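RNA-binding protein 12 (Homo sapiens, PDB 2EK1) probably binds RNA through an RNA recognition motif, a compact antiparallel sheet backed by two helices. Local coordinates at residues R80-S84 with R85-L89. Sequence-based numbering, arbitrary orientation.
Sequences RPIGS and RKVKL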
ATOM      1  N   ARG A  80      -7.135  -5.647  18.097  1.00 21.96           N
ATOM      2  CA  ARG A  80      -6.176  -5.270  19.143  1.00 24.64           C
ATOM      3  C   ARG A  80      -5.887  -3.811  18.926  1.00 22.94           C
ATOM      4  O   ARG A  80      -6.060  -3.306  17.842  1.00 25.70           O
ATOM      5  CB  ARG A  80      -4.888  -6.042  19.039  1.00 26.25           C
ATOM      6  CG  ARG A  80      -5.236  -7.458  19.074  1.00 32.92           C
ATOM      7  CD  ARG A  80      -4.491  -8.262  20.149  1.00 38.46           C
ATOM      8  NE  ARG A  80      -4.977  -9.656  20.029  1.00 42.98           N
ATOM      9  CZ  ARG A  80      -6.252 -10.046  20.235  1.00 45.37           C
ATOM     10  NH1 ARG A  80      -6.598 -11.321  20.075  1.00 45.75           N
ATOM     11  NH2 ARG A  80      -7.204  -9.169  20.612  1.00 48.02           N
ATOM     12  N   PRO A  81      -5.357  -3.147  19.916  1.00 22.28           N
ATOM     13  CA  PRO A  81      -5.132  -1.723  19.657  1.00 23.44           C
ATOM     14  C   PRO A  81      -3.823  -1.305  19.136  1.00 24.51           C
ATOM     15  O   PRO A  81      -2.802  -2.022  19.235  1.00 22.80           O
ATOM     16  CB  PRO A  81      -5.328  -1.103  21.043  1.00 23.22           C
ATOM     17  CG  PRO A  81      -4.647  -2.118  21.881  1.00 21.82           C
ATOM     18  CD  PRO A  81      -5.168  -3.466  21.348  1.00 21.61           C
ATOM     19  N   ILE A  82      -3.871  -0.107  18.561  1.00 28.51           N
ATOM     20  CA  ILE A  82      -2.663   0.642  18.117  1.00 29.96           C
ATOM     21  C   ILE A  82      -3.088   1.979  18.645  1.00 30.54           C
ATOM     22  O   ILE A  82      -4.114   2.535  18.218  1.00 31.90           O
ATOM     23  CB  ILE A  82      -2.499   0.770  16.625  1.00 30.38           C
ATOM     24  CG1 ILE A  82      -1.868  -0.507  16.104  1.00 29.62           C
ATOM     25  CG2 ILE A  82      -1.548   1.968  16.332  1.00 30.81           C
ATOM     26  CD1 ILE A  82      -1.587  -0.511  14.654  1.00 30.85           C
ATOM     27  N   GLY A  83      -2.349   2.499  19.607  1.00 32.79           N
ATOM     28  CA  GLY A  83      -2.768   3.756  20.207  1.00 29.91           C
ATOM     29  C   GLY A  83      -4.154   3.503  20.743  1.00 29.94           C
ATOM     30  O   GLY A  83      -4.423   2.433  21.220  1.00 30.06           O
ATOM     31  N   SER A  84      -5.052   4.463  20.595  1.00 29.67           N
ATOM     32  CA  SER A  84      -6.426   4.385  21.095  1.00 30.43           C
ATOM     33  C   SER A  84      -7.436   3.705  20.139  1.00 30.07           C
ATOM     34  O   SER A  84      -8.650   3.682  20.404  1.00 30.01           O
ATOM     35  CB  SER A  84      -6.907   5.822  21.415  1.00 32.92           C
ATOM     36  OG  SER A  84      -7.552   6.462  20.301  1.00 33.81           O
ATOM     37  N   ARG A  85      -6.956   3.141  19.028  1.00 27.59           N
ATOM     38  CA  ARG A  85      -7.924   2.522  18.147  1.00 27.22           C
ATOM     39  C   ARG A  85      -7.766   1.033  18.006  1.00 25.56           C
ATOM     40  O   ARG A  85      -6.665   0.541  18.001  1.00 27.78           O
ATOM     41  CB  ARG A  85      -7.835   3.156  16.775  1.00 28.62           C
ATOM     42  CG  ARG A  85      -8.445   4.532  16.735  1.00 32.34           C
ATOM     43  CD  ARG A  85      -7.764   5.440  15.738  1.00 36.26           C
ATOM     44  NE  ARG A  85      -8.598   5.735  14.581  1.00 41.29           N
ATOM     45  CZ  ARG A  85      -9.911   5.988  14.586  1.00 42.31           C
ATOM     46  NH1 ARG A  85     -10.540   6.235  13.439  1.00 44.15           N
ATOM     47  NH2 ARG A  85     -10.613   5.965  15.694  1.00 43.20           N
ATOM     48  N   LYS A  86      -8.877   0.343  17.886  1.00 23.79           N
ATOM     49  CA  LYS A  86      -8.870  -1.083  17.672  1.00 24.43           C
ATOM     50  C   LYS A  86      -8.775  -1.248  16.159  1.00 22.49           C
ATOM     51  O   LYS A  86      -9.647  -0.779  15.386  1.00 22.81           O
ATOM     52  CB  LYS A  86     -10.140  -1.661  18.190  1.00 25.68           C
ATOM     53  CG  LYS A  86     -10.326  -1.255  19.647  1.00 32.61           C
ATOM     54  CD  LYS A  86     -11.738  -1.533  20.158  1.00 33.51           C
ATOM     55  CE  LYS A  86     -11.952  -3.035  20.276  1.00 37.24           C
ATOM     56  NZ  LYS A  86     -11.961  -3.630  18.892  1.00 37.07           N
ATOM     57  N   VAL A  87      -7.689  -1.871  15.749  1.00 22.42           N
ATOM     58  CA  VAL A  87      -7.367  -2.129  14.347  1.00 21.12           C
ATOM     59  C   VAL A  87      -8.233  -3.218  13.766  1.00 21.27           C
ATOM     60  O   VAL A  87      -8.539  -4.176  14.455  1.00 22.08           O
ATOM     61  CB  VAL A  87      -5.903  -2.581  14.272  1.00 23.49           C
ATOM     62  CG1 VAL A  87      -5.597  -3.201  12.985  1.00 24.03           C
ATOM     63  CG2 VAL A  87      -5.002  -1.373  14.632  1.00 26.67           C
ATOM     64  N   LYS A  88      -8.694  -3.049  12.524  1.00 17.45           N
ATOM     65  CA  LYS A  88      -9.475  -4.020  11.861  1.00 19.37           C
ATOM     66  C   LYS A  88      -8.564  -4.754  10.764  1.00 18.88           C
ATOM     67  O   LYS A  88      -8.047  -4.074   9.889  1.00 17.88           O
ATOM     68  CB  LYS A  88     -10.674  -3.309  11.182  1.00 22.37           C
ATOM     69  CG  LYS A  88     -11.797  -2.952  12.158  1.00 23.46           C
ATOM     70  CD  LYS A  88     -12.139  -4.195  13.015  1.00 26.49           C
ATOM     71  CE  LYS A  88     -13.528  -4.101  13.853  1.00 31.19           C
ATOM     72  NZ  LYS A  88     -13.487  -2.809  14.707  1.00 31.32           N
ATOM     73  N   LEU A  89      -8.424  -6.090  10.800  1.00 17.97           N
ATOM     74  CA  LEU A  89      -7.590  -6.818   9.797  1.00 19.65           C
ATOM     75  C   LEU A  89      -8.463  -7.652   8.885  1.00 20.23           C
ATOM     76  O   LEU A  89      -9.465  -8.220   9.352  1.00 20.10           O
ATOM     77  CB  LEU A  89      -6.602  -7.727  10.513  1.00 17.78           C
ATOM     78  CG  LEU A  89      -5.792  -7.046  11.604  1.00 21.01           C
ATOM     79  CD1 LEU A  89      -4.703  -8.030  12.057  1.00 20.64           C
ATOM     80  CD2 LEU A  89      -5.099  -5.774  11.038  1.00 19.48           C
TER
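The carbonyl oxygen of Arg85 takes the backbone N-H of Ile82 at 2.9 Å (Ile82 N to Arg85 O), and the donor arrives almost in line with the C=O bond. The same oxygen meets a second, weaker donor, the alpha C-H of Pro81, with Pro81 CA 3.2 Å from Arg85 O. Ile82 and Arg85 form an antiparallel hydrogen-bonded pair, and the return bond, Arg85 N to Ile82 O at 3.0 Å, closes the type II' turn between them. Here the amide comes from above the carbonyl plane, 38° out of it, rather than along a lone pair. Gly83 sits at the turn's first corner with a positive phi of 58°, which glycine accepts easily.

One step further from the turn, Pro81 faces Lys86 as a non-hydrogen-bonded pair. Beyond it Val87 N reaches Arg80 O at 3.0 Å. On the buried side, Ile82 crosses Val87 at a slant: the CG1-CD1 arm lies against one methyl, and Ile82 CD1 stands 3.5 Å from Val87 CG2. That methyl is placed by Val87's first torsion, which sets CG1 anti to the backbone N (165°) and leaves CG2 anti to the carbonyl carbon, beside the backbone N. Phe35, at the end of helix 29-35, touches both side chains, and Val20 of strand 16-21 backs Val87. On the other face, the ammonium of Lys86 pairs with Asp79.

The short hairpin thus ties strand 81-82 to the edge of strand 85-90 by three backbone bonds, while Ile82 and Val87 join the hydrophobic core of the RRM fold.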